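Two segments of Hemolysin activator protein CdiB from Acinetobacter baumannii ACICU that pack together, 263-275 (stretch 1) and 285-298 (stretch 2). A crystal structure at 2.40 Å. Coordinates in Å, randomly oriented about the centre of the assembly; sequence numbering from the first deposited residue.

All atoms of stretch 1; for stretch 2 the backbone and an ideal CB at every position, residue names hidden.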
ATOM      1  N   PHE A 263       6.021 -13.716  29.542  1.00106.81           N
ATOM      2  CA  PHE A 263       4.746 -13.245  30.075  1.00110.74           C
ATOM      3  C   PHE A 263       3.737 -14.382  30.179  1.00119.07           C
ATOM      4  O   PHE A 263       3.058 -14.528  31.203  1.00118.77           O
ATOM      5  CB  PHE A 263       4.197 -12.116  29.203  1.00110.85           C
ATOM      6  CG  PHE A 263       4.912 -10.804  29.386  1.00114.39           C
ATOM      7  CD1 PHE A 263       4.510  -9.917  30.369  1.00108.66           C
ATOM      8  CD2 PHE A 263       5.991 -10.466  28.591  1.00105.80           C
ATOM      9  CE1 PHE A 263       5.152  -8.708  30.541  1.00 95.58           C
ATOM     10  CE2 PHE A 263       6.647  -9.260  28.766  1.00 90.85           C
ATOM     11  CZ  PHE A 263       6.225  -8.383  29.743  1.00 90.04           C
ATOM     12  N   HIS A 264       3.627 -15.201  29.130  1.00119.92           N
ATOM     13  CA  HIS A 264       2.721 -16.341  29.114  1.00107.35           C
ATOM     14  C   HIS A 264       3.466 -17.674  29.119  1.00 98.56           C
ATOM     15  O   HIS A 264       2.884 -18.706  28.758  1.00 86.73           O
ATOM     16  CB  HIS A 264       1.780 -16.257  27.913  1.00104.93           C
ATOM     17  CG  HIS A 264       0.831 -15.099  27.974  1.00110.45           C
ATOM     18  ND1 HIS A 264      -0.268 -15.079  28.807  1.00111.85           N
ATOM     19  CD2 HIS A 264       0.817 -13.919  27.307  1.00100.92           C
ATOM     20  CE1 HIS A 264      -0.916 -13.937  28.652  1.00108.80           C
ATOM     21  NE2 HIS A 264      -0.278 -13.215  27.750  1.00108.24           N
ATOM     22  N   GLU A 265       4.739 -17.665  29.539  1.00100.54           N
ATOM     23  CA  GLU A 265       5.588 -18.858  29.645  1.00104.75           C
ATOM     24  C   GLU A 265       5.422 -19.779  28.437  1.00 97.90           C
ATOM     25  O   GLU A 265       5.115 -20.967  28.558  1.00 78.32           O
ATOM     26  CB  GLU A 265       5.315 -19.594  30.962  1.00 98.15           C
ATOM     27  CG  GLU A 265       5.698 -18.783  32.196  1.00116.94           C
ATOM     28  CD  GLU A 265       5.310 -19.471  33.496  1.00118.62           C
ATOM     29  OE1 GLU A 265       4.561 -20.476  33.439  1.00118.49           O
ATOM     30  OE2 GLU A 265       5.756 -19.017  34.576  1.00111.89           O
ATOM     31  N   SER A 266       5.637 -19.206  27.257  1.00 83.18           N
ATOM     32  CA  SER A 266       5.308 -19.838  25.991  1.00 67.83           C
ATOM     33  C   SER A 266       6.512 -19.848  25.056  1.00 73.50           C
ATOM     34  O   SER A 266       7.439 -19.041  25.175  1.00 64.45           O
ATOM     35  CB  SER A 266       4.135 -19.118  25.302  1.00 88.06           C
ATOM     36  OG  SER A 266       3.909 -19.634  24.005  1.00 80.00           O
ATOM     37  N   LEU A 267       6.467 -20.781  24.108  1.00 77.19           N
ATOM     38  CA  LEU A 267       7.474 -20.931  23.068  1.00 68.83           C
ATOM     39  C   LEU A 267       6.748 -21.026  21.735  1.00 61.56           C
ATOM     40  O   LEU A 267       5.864 -21.871  21.573  1.00 56.85           O
ATOM     41  CB  LEU A 267       8.328 -22.177  23.320  1.00 71.55           C
ATOM     42  CG  LEU A 267       9.404 -22.545  22.301  1.00 80.09           C
ATOM     43  CD1 LEU A 267      10.754 -22.614  22.989  1.00 83.13           C
ATOM     44  CD2 LEU A 267       9.068 -23.870  21.634  1.00 73.81           C
ATOM     45  N   ASN A 268       7.105 -20.156  20.790  1.00 57.25           N
ATOM     46  CA  ASN A 268       6.378 -20.049  19.531  1.00 48.52           C
ATOM     47  C   ASN A 268       7.334 -20.105  18.350  1.00 49.71           C
ATOM     48  O   ASN A 268       8.414 -19.510  18.382  1.00 50.96           O
ATOM     49  CB  ASN A 268       5.570 -18.747  19.460  1.00 43.97           C
ATOM     50  CG  ASN A 268       4.898 -18.405  20.771  1.00 74.54           C
ATOM     51  OD1 ASN A 268       3.850 -18.957  21.112  1.00 81.93           O
ATOM     52  ND2 ASN A 268       5.499 -17.486  21.517  1.00 80.57           N
ATOM     53  N   ARG A 269       6.919 -20.817  17.306  1.00 42.62           N
ATOM     54  CA  ARG A 269       7.626 -20.855  16.037  1.00 45.85           C
ATOM     55  C   ARG A 269       6.636 -20.535  14.923  1.00 51.06           C
ATOM     56  O   ARG A 269       5.452 -20.867  15.016  1.00 34.02           O
ATOM     57  CB  ARG A 269       8.294 -22.224  15.801  1.00 61.25           C
ATOM     58  CG  ARG A 269       9.205 -22.690  16.945  1.00 76.54           C
ATOM     59  CD  ARG A 269      10.000 -23.943  16.564  1.00 89.71           C
ATOM     60  NE  ARG A 269      11.319 -23.984  17.198  1.00 85.55           N
ATOM     61  CZ  ARG A 269      11.687 -24.862  18.127  1.00 96.46           C
ATOM     62  NH1 ARG A 269      12.910 -24.814  18.638  1.00 85.91           N
ATOM     63  NH2 ARG A 269      10.840 -25.797  18.535  1.00 99.09           N
ATOM     64  N   SER A 270       7.124 -19.879  13.869  1.00 43.93           N
ATOM     65  CA  SER A 270       6.244 -19.391  12.812  1.00 44.84           C
ATOM     66  C   SER A 270       6.957 -19.417  11.467  1.00 45.19           C
ATOM     67  O   SER A 270       8.072 -18.904  11.343  1.00 41.53           O
ATOM     68  CB  SER A 270       5.760 -17.969  13.123  1.00 49.40           C
ATOM     69  OG  SER A 270       5.031 -17.425  12.038  1.00 59.77           O
ATOM     70  N   TYR A 271       6.299 -19.999  10.464  1.00 48.06           N
ATOM     71  CA  TYR A 271       6.787 -20.052   9.092  1.00 48.60           C
ATOM     72  C   TYR A 271       5.824 -19.283   8.198  1.00 47.59           C
ATOM     73  O   TYR A 271       4.608 -19.482   8.281  1.00 41.79           O
ATOM     74  CB  TYR A 271       6.921 -21.507   8.618  1.00 46.88           C
ATOM     75  CG  TYR A 271       7.358 -21.686   7.176  1.00 74.40           C
ATOM     76  CD1 TYR A 271       6.452 -21.550   6.126  1.00 87.24           C
ATOM     77  CD2 TYR A 271       8.670 -22.020   6.864  1.00 92.95           C
ATOM     78  CE1 TYR A 271       6.846 -21.718   4.812  1.00 85.15           C
ATOM     79  CE2 TYR A 271       9.071 -22.196   5.549  1.00 91.53           C
ATOM     80  CZ  TYR A 271       8.157 -22.043   4.529  1.00 91.56           C
ATOM     81  OH  TYR A 271       8.551 -22.216   3.224  1.00114.96           O
ATOM     82  N   PHE A 272       6.366 -18.423   7.333  1.00 47.53           N
ATOM     83  CA  PHE A 272       5.563 -17.567   6.464  1.00 41.51           C
ATOM     84  C   PHE A 272       6.186 -17.502   5.078  1.00 52.36           C
ATOM     85  O   PHE A 272       7.387 -17.252   4.943  1.00 42.29           O
ATOM     86  CB  PHE A 272       5.441 -16.155   7.048  1.00 40.27           C
ATOM     87  CG  PHE A 272       4.695 -15.190   6.168  1.00 47.92           C
ATOM     88  CD1 PHE A 272       3.311 -15.133   6.196  1.00 51.03           C
ATOM     89  CD2 PHE A 272       5.379 -14.326   5.325  1.00 59.89           C
ATOM     90  CE1 PHE A 272       2.622 -14.241   5.393  1.00 48.27           C
ATOM     91  CE2 PHE A 272       4.695 -13.432   4.521  1.00 46.61           C
ATOM     92  CZ  PHE A 272       3.314 -13.388   4.555  1.00 47.96           C
ATOM     93  N   ILE A 273       5.366 -17.713   4.053  1.00 36.16           N
ATOM     94  CA  ILE A 273       5.804 -17.640   2.665  1.00 49.82           C
ATOM     95  C   ILE A 273       4.829 -16.762   1.894  1.00 40.92           C
ATOM     96  O   ILE A 273       3.610 -16.888   2.049  1.00 38.25           O
ATOM     97  CB  ILE A 273       5.908 -19.040   2.024  1.00 40.69           C
ATOM     98  CG1 ILE A 273       6.057 -18.931   0.505  1.00 50.54           C
ATOM     99  CG2 ILE A 273       4.705 -19.885   2.388  1.00 45.88           C
ATOM    100  CD1 ILE A 273       6.250 -20.261  -0.183  1.00 56.35           C
ATOM    101  N   SER A 274       5.364 -15.868   1.070  1.00 43.26           N
ATOM    102  CA  SER A 274       4.552 -14.955   0.279  1.00 31.59           C
ATOM    103  C   SER A 274       5.086 -14.918  -1.144  1.00 39.60           C
ATOM    104  O   SER A 274       6.299 -14.811  -1.353  1.00 36.12           O
ATOM    105  CB  SER A 274       4.553 -13.551   0.887  1.00 31.00           C
ATOM    106  OG  SER A 274       3.524 -12.756   0.324  1.00 58.79           O
ATOM    107  N   TYR A 275       4.182 -15.017  -2.114  1.00 37.97           N
ATOM    108  CA  TYR A 275       4.523 -14.895  -3.523  1.00 44.92           C
ATOM    109  C   TYR A 275       3.622 -13.849  -4.162  1.00 41.40           C
ATOM    110  O   TYR A 275       2.419 -13.804  -3.890  1.00 33.55           O
ATOM    111  CB  TYR A 275       4.380 -16.232  -4.243  1.00 32.08           C
ATOM    112  CG  TYR A 275       4.862 -16.227  -5.674  1.00 35.91           C
ATOM    113  CD1 TYR A 275       6.203 -16.017  -5.975  1.00 32.81           C
ATOM    114  CD2 TYR A 275       3.983 -16.458  -6.724  1.00 39.28           C
ATOM    115  CE1 TYR A 275       6.652 -16.026  -7.283  1.00 37.42           C
ATOM    116  CE2 TYR A 275       4.424 -16.470  -8.035  1.00 44.39           C
ATOM    117  CZ  TYR A 275       5.758 -16.251  -8.308  1.00 49.86           C
ATOM    118  OH  TYR A 275       6.193 -16.258  -9.614  1.00 52.28           O
ATOM    119  N   UNK A 285      -1.350 -12.418  -5.618  1.00 39.85           N
ATOM    120  CA  UNK A 285      -0.542 -12.806  -4.479  1.00 35.58           C
ATOM    121  C   UNK A 285      -1.117 -14.025  -3.798  1.00 44.30           C
ATOM    122  O   UNK A 285      -2.325 -14.269  -3.825  1.00 37.60           O
ATOM    123  CB  UNK A 285      -0.426 -11.650  -3.483  1.00 35.58           C
ATOM    124  N   UNK A 286      -0.228 -14.809  -3.197  1.00 41.73           N
ATOM    125  CA  UNK A 286      -0.674 -15.870  -2.313  1.00 46.95           C
ATOM    126  C   UNK A 286       0.319 -15.989  -1.170  1.00 41.03           C
ATOM    127  O   UNK A 286       1.510 -15.716  -1.329  1.00 43.61           O
ATOM    128  CB  UNK A 286      -0.817 -17.196  -3.062  1.00 46.95           C
ATOM    129  N   UNK A 287      -0.191 -16.371  -0.007  1.00 40.81           N
ATOM    130  CA  UNK A 287       0.628 -16.482   1.186  1.00 42.10           C
ATOM    131  C   UNK A 287       0.174 -17.684   1.999  1.00 46.28           C
ATOM    132  O   UNK A 287      -0.931 -18.204   1.826  1.00 39.93           O
ATOM    133  CB  UNK A 287       0.556 -15.202   2.021  1.00 42.10           C
ATOM    134  N   UNK A 288       1.055 -18.122   2.891  1.00 48.24           N
ATOM    135  CA  UNK A 288       0.783 -19.259   3.756  1.00 41.96           C
ATOM    136  C   UNK A 288       1.530 -19.036   5.058  1.00 34.47           C
ATOM    137  O   UNK A 288       2.699 -18.640   5.042  1.00 40.37           O
ATOM    138  CB  UNK A 288       1.191 -20.579   3.098  1.00 41.96           C
ATOM    139  N   UNK A 289       0.851 -19.273   6.176  1.00 43.56           N
ATOM    140  CA  UNK A 289       1.450 -19.118   7.493  1.00 46.05           C
ATOM    141  C   UNK A 289       1.209 -20.381   8.304  1.00 45.61           C
ATOM    142  O   UNK A 289       0.085 -20.889   8.350  1.00 43.38           O
ATOM    143  CB  UNK A 289       0.884 -17.893   8.214  1.00 46.05           C
ATOM    144  N   UNK A 290       2.266 -20.882   8.935  1.00 46.30           N
ATOM    145  CA  UNK A 290       2.194 -22.018   9.842  1.00 37.57           C
ATOM    146  C   UNK A 290       2.682 -21.557  11.206  1.00 49.12           C
ATOM    147  O   UNK A 290       3.790 -21.020  11.323  1.00 49.89           O
ATOM    148  CB  UNK A 290       3.017 -23.201   9.328  1.00 37.57           C
ATOM    149  N   UNK A 291       1.854 -21.747  12.229  1.00 37.20           N
ATOM    150  CA  UNK A 291       2.151 -21.260  13.568  1.00 50.55           C
ATOM    151  C   UNK A 291       2.043 -22.403  14.566  1.00 51.12           C
ATOM    152  O   UNK A 291       1.061 -23.151  14.557  1.00 47.14           O
ATOM    153  CB  UNK A 291       1.210 -20.117  13.953  1.00 50.55           C
ATOM    154  N   UNK A 292       3.052 -22.535  15.424  1.00 51.45           N
ATOM    155  CA  UNK A 292       3.080 -23.567  16.450  1.00 48.41           C
ATOM    156  C   UNK A 292       3.498 -22.954  17.777  1.00 48.54           C
ATOM    157  O   UNK A 292       4.250 -21.977  17.818  1.00 50.53           O
ATOM    158  CB  UNK A 292       4.026 -24.703  16.057  1.00 48.41           C
ATOM    159  N   UNK A 293       2.992 -23.533  18.863  1.00 40.76           N
ATOM    160  CA  UNK A 293       3.325 -23.051  20.194  1.00 52.20           C
ATOM    161  C   UNK A 293       3.407 -24.224  21.159  1.00 52.49           C
ATOM    162  O   UNK A 293       2.870 -25.305  20.907  1.00 42.87           O
ATOM    163  CB  UNK A 293       2.296 -22.026  20.676  1.00 52.20           C
ATOM    164  N   UNK A 294       4.103 -23.991  22.272  1.00 60.98           N
ATOM    165  CA  UNK A 294       4.099 -24.871  23.432  1.00 49.68           C
ATOM    166  C   UNK A 294       4.047 -23.998  24.675  1.00 51.84           C
ATOM    167  O   UNK A 294       4.770 -23.002  24.766  1.00 63.24           O
ATOM    168  CB  UNK A 294       5.323 -25.789  23.447  1.00 49.68           C
ATOM    169  N   UNK A 295       3.193 -24.364  25.625  1.00 58.30           N
ATOM    170  CA  UNK A 295       2.964 -23.529  26.796  1.00 71.80           C
ATOM    171  C   UNK A 295       2.864 -24.385  28.051  1.00 68.94           C
ATOM    172  O   UNK A 295       2.207 -25.431  28.053  1.00 58.28           O
ATOM    173  CB  UNK A 295       1.695 -22.692  26.620  1.00 71.80           C
ATOM    174  N   UNK A 296       3.504 -23.920  29.119  1.00 59.16           N
ATOM    175  CA  UNK A 296       3.579 -24.627  30.377  1.00 77.63           C
ATOM    176  C   UNK A 296       5.011 -24.771  30.841  1.00 97.03           C
ATOM    177  O   UNK A 296       5.955 -24.318  30.196  1.00 97.67           O
ATOM    178  CB  UNK A 296       2.922 -26.003  30.255  1.00 77.63           C
ATOM    179  N   UNK A 297       5.165 -25.418  31.994  1.00101.34           N
ATOM    180  CA  UNK A 297       6.477 -25.676  32.577  1.00102.72           C
ATOM    181  C   UNK A 297       6.931 -27.073  32.171  1.00100.74           C
ATOM    182  O   UNK A 297       6.242 -28.061  32.451  1.00 92.70           O
ATOM    183  CB  UNK A 297       6.442 -25.534  34.100  1.00102.72           C
ATOM    184  N   UNK A 298       8.093 -27.150  31.515  1.00110.77           N
ATOM    185  CA  UNK A 298       8.565 -28.421  30.975  1.00105.41           C
ATOM    186  C   UNK A 298       8.938 -29.390  32.091  1.00108.23           C
ATOM    187  O   UNK A 298       8.763 -30.606  31.948  1.00106.41           O
ATOM    188  CB  UNK A 298       9.765 -28.194  30.053  1.00105.41           C
TER

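The two strands run antiparallel, and side chains alternate between the face of Ser 266, Asn 268, Ser 270 and Phe 272 and that of Leu 267, Arg 269, Tyr 271 and Ile 273.

Position 285 has its ideal CB 3.6 Å from Tyr 275 O, with room for a side chain; small residues suit, and it is Gly 285.

Position 286 forms a hydrogen-bonded pair with Tyr 275, whose ring and CB offer an apolar surface. A large apolar or aromatic residue would fit. Phe 286, at chi1 p, brings its CE2 3.4 Å from Tyr 275 CB, the two rings lying oblique.

At 287 the ideal CB sits 3.5 Å from Ile 273 O and 4.1 Å from Phe 272 CE1, which favours something compact: Ala, Ser or Thr. It is Ser 287.

Position 288 shares its face with Ile 273 and Tyr 271, so a beta-branched or aromatic residue would do. Tyr 288 sets its CB 3.6 Å from Ile 273 CG2, while the edge of its ring meets both Ile 273 and Tyr 271.

Beyond 289 stand the Ser 270 hydroxyl and the Phe 272 ring, a site for a polar chain with some reach, such as Asn or Gln. Asn 289, at chi1 t, donates from ND2 to Ser 270 OG at 3.3 Å, and its CB lies at the edge of the Phe 272 ring.

Position 290 pairs with Tyr 271 through backbone hydrogen bonds, Tyr 271 N to 290 O and 290 N to Tyr 271 O, both 2.8 Å. Many residues would serve; the end of Asp 290 leads away.

From 291, a long side chain could pass Ser 270 and reach Asn 268, whose OD1 asks for a donor. Tyr 291 fits: Ser 270 CB lies at its ring edge, and its OH makes a weak hydrogen bond to Asn 268 OD1 at 2.8 Å.

Position 292 lies beside Arg 269, where a polar or acidic residue seems natural, and 294 neighbours Leu 267, where aliphatic or long chains suit; they are Gln 292 and Arg 294.

At 293 the ideal CB is 3.5 Å from Asn 268 OD1, so a side chain should turn aside. Tyr 293 does, at chi1 p.

Position 295 pairs with Ser 266, a place for a flexible polar chain. Gln 295 puts CG 3.5 Å from His 264 O.

At 296, phi 127° and psi 180° would jam a CB against the preceding carbonyl, calling for glycine: Gly 296. Positions 297 and 298 are little constrained: Thr 297 and Val 298.

Stretch 2 (285-298) GFSYNDYQYRQGTV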
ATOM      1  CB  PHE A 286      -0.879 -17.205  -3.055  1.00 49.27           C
ATOM      2  CG  PHE A 286       0.370 -18.016  -3.254  1.00 48.84           C
ATOM      3  CD1 PHE A 286       0.858 -18.828  -2.240  1.00 66.74           C
ATOM      4  CD2 PHE A 286       1.017 -18.022  -4.478  1.00 64.42           C
ATOM      5  CE1 PHE A 286       1.997 -19.587  -2.426  1.00 70.32           C
ATOM      6  CE2 PHE A 286       2.152 -18.787  -4.675  1.00 58.92           C
ATOM      7  CZ  PHE A 286       2.646 -19.568  -3.646  1.00 72.17           C
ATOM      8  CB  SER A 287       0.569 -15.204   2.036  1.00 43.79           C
ATOM      9  OG  SER A 287      -0.766 -14.768   2.216  1.00 56.42           O
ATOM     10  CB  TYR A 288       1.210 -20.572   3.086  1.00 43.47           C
ATOM     11  CG  TYR A 288       1.249 -21.782   3.999  1.00 49.45           C
ATOM     12  CD1 TYR A 288       0.116 -22.555   4.218  1.00 51.57           C
ATOM     13  CD2 TYR A 288       2.432 -22.164   4.621  1.00 41.26           C
ATOM     14  CE1 TYR A 288       0.159 -23.668   5.043  1.00 50.36           C
ATOM     15  CE2 TYR A 288       2.484 -23.271   5.444  1.00 49.37           C
ATOM     16  CZ  TYR A 288       1.344 -24.019   5.653  1.00 55.91           C
ATOM     17  OH  TYR A 288       1.396 -25.121   6.474  1.00 71.62           O
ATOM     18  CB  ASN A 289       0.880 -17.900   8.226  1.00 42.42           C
ATOM     19  CG  ASN A 289       1.451 -17.747   9.620  1.00 62.91           C
ATOM     20  OD1 ASN A 289       0.724 -17.803  10.612  1.00 66.69           O
ATOM     21  ND2 ASN A 289       2.766 -17.574   9.704  1.00 58.10           N
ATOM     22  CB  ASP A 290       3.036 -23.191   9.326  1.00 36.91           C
ATOM     23  CG  ASP A 290       2.634 -24.524   9.942  1.00 77.45           C
ATOM     24  OD1 ASP A 290       2.494 -24.603  11.182  1.00 77.73           O
ATOM     25  OD2 ASP A 290       2.455 -25.498   9.180  1.00 89.74           O
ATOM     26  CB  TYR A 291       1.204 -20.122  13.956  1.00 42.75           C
ATOM     27  CG  TYR A 291       1.404 -19.615  15.363  1.00 43.81           C
ATOM     28  CD1 TYR A 291       2.522 -18.863  15.697  1.00 45.21           C
ATOM     29  CD2 TYR A 291       0.472 -19.881  16.355  1.00 50.09           C
ATOM     30  CE1 TYR A 291       2.709 -18.397  16.984  1.00 54.48           C
ATOM     31  CE2 TYR A 291       0.650 -19.419  17.642  1.00 50.75           C
ATOM     32  CZ  TYR A 291       1.769 -18.679  17.953  1.00 54.02           C
ATOM     33  OH  TYR A 291       1.946 -18.218  19.238  1.00 59.68           O
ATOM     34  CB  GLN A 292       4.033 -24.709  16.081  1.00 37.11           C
ATOM     35  CG  GLN A 292       3.423 -25.729  15.139  1.00 58.26           C
ATOM     36  CD  GLN A 292       4.370 -26.142  14.031  1.00 78.26           C
ATOM     37  OE1 GLN A 292       5.371 -25.473  13.772  1.00 87.38           O
ATOM     38  NE2 GLN A 292       4.053 -27.245  13.360  1.00 69.78           N
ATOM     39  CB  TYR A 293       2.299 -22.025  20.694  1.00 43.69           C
ATOM     40  CG  TYR A 293       0.942 -22.626  20.975  1.00 67.95           C
ATOM     41  CD1 TYR A 293      -0.014 -22.725  19.973  1.00 55.61           C
ATOM     42  CD2 TYR A 293       0.620 -23.104  22.241  1.00 54.84           C
ATOM     43  CE1 TYR A 293      -1.254 -23.279  20.222  1.00 60.08           C
ATOM     44  CE2 TYR A 293      -0.616 -23.661  22.499  1.00 58.00           C
ATOM     45  CZ  TYR A 293      -1.549 -23.746  21.487  1.00 67.35           C
ATOM     46  OH  TYR A 293      -2.784 -24.296  21.738  1.00 75.17           O
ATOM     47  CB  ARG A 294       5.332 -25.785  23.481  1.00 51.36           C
ATOM     48  CG  ARG A 294       5.406 -26.818  22.368  1.00 58.39           C
ATOM     49  CD  ARG A 294       6.691 -27.634  22.457  1.00 86.45           C
ATOM     50  NE  ARG A 294       6.844 -28.555  21.330  1.00115.54           N
ATOM     51  CZ  ARG A 294       7.913 -29.322  21.127  1.00107.90           C
ATOM     52  NH1 ARG A 294       8.932 -29.280  21.976  1.00105.41           N
ATOM     53  NH2 ARG A 294       7.964 -30.128  20.074  1.00109.97           N
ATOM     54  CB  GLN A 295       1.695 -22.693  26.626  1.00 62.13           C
ATOM     55  CG  GLN A 295       1.470 -21.688  27.730  1.00 72.28           C
ATOM     56  CD  GLN A 295       0.219 -20.875  27.505  1.00 82.23           C
ATOM     57  OE1 GLN A 295      -0.619 -20.747  28.397  1.00 95.25           O
ATOM     58  NE2 GLN A 295       0.083 -20.318  26.307  1.00 84.52           N
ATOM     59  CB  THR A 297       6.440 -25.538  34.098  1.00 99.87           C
ATOM     60  OG1 THR A 297       6.124 -24.184  34.447  1.00 91.77           O
ATOM     61  CG2 THR A 297       7.791 -25.901  34.692  1.00101.70           C
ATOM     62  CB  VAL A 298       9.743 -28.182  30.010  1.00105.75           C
ATOM     63  CG1 VAL A 298       9.273 -27.422  28.778  1.00 90.54           C
ATOM     64  CG2 VAL A 298      10.866 -27.423  30.705  1.00105.21           C
TER
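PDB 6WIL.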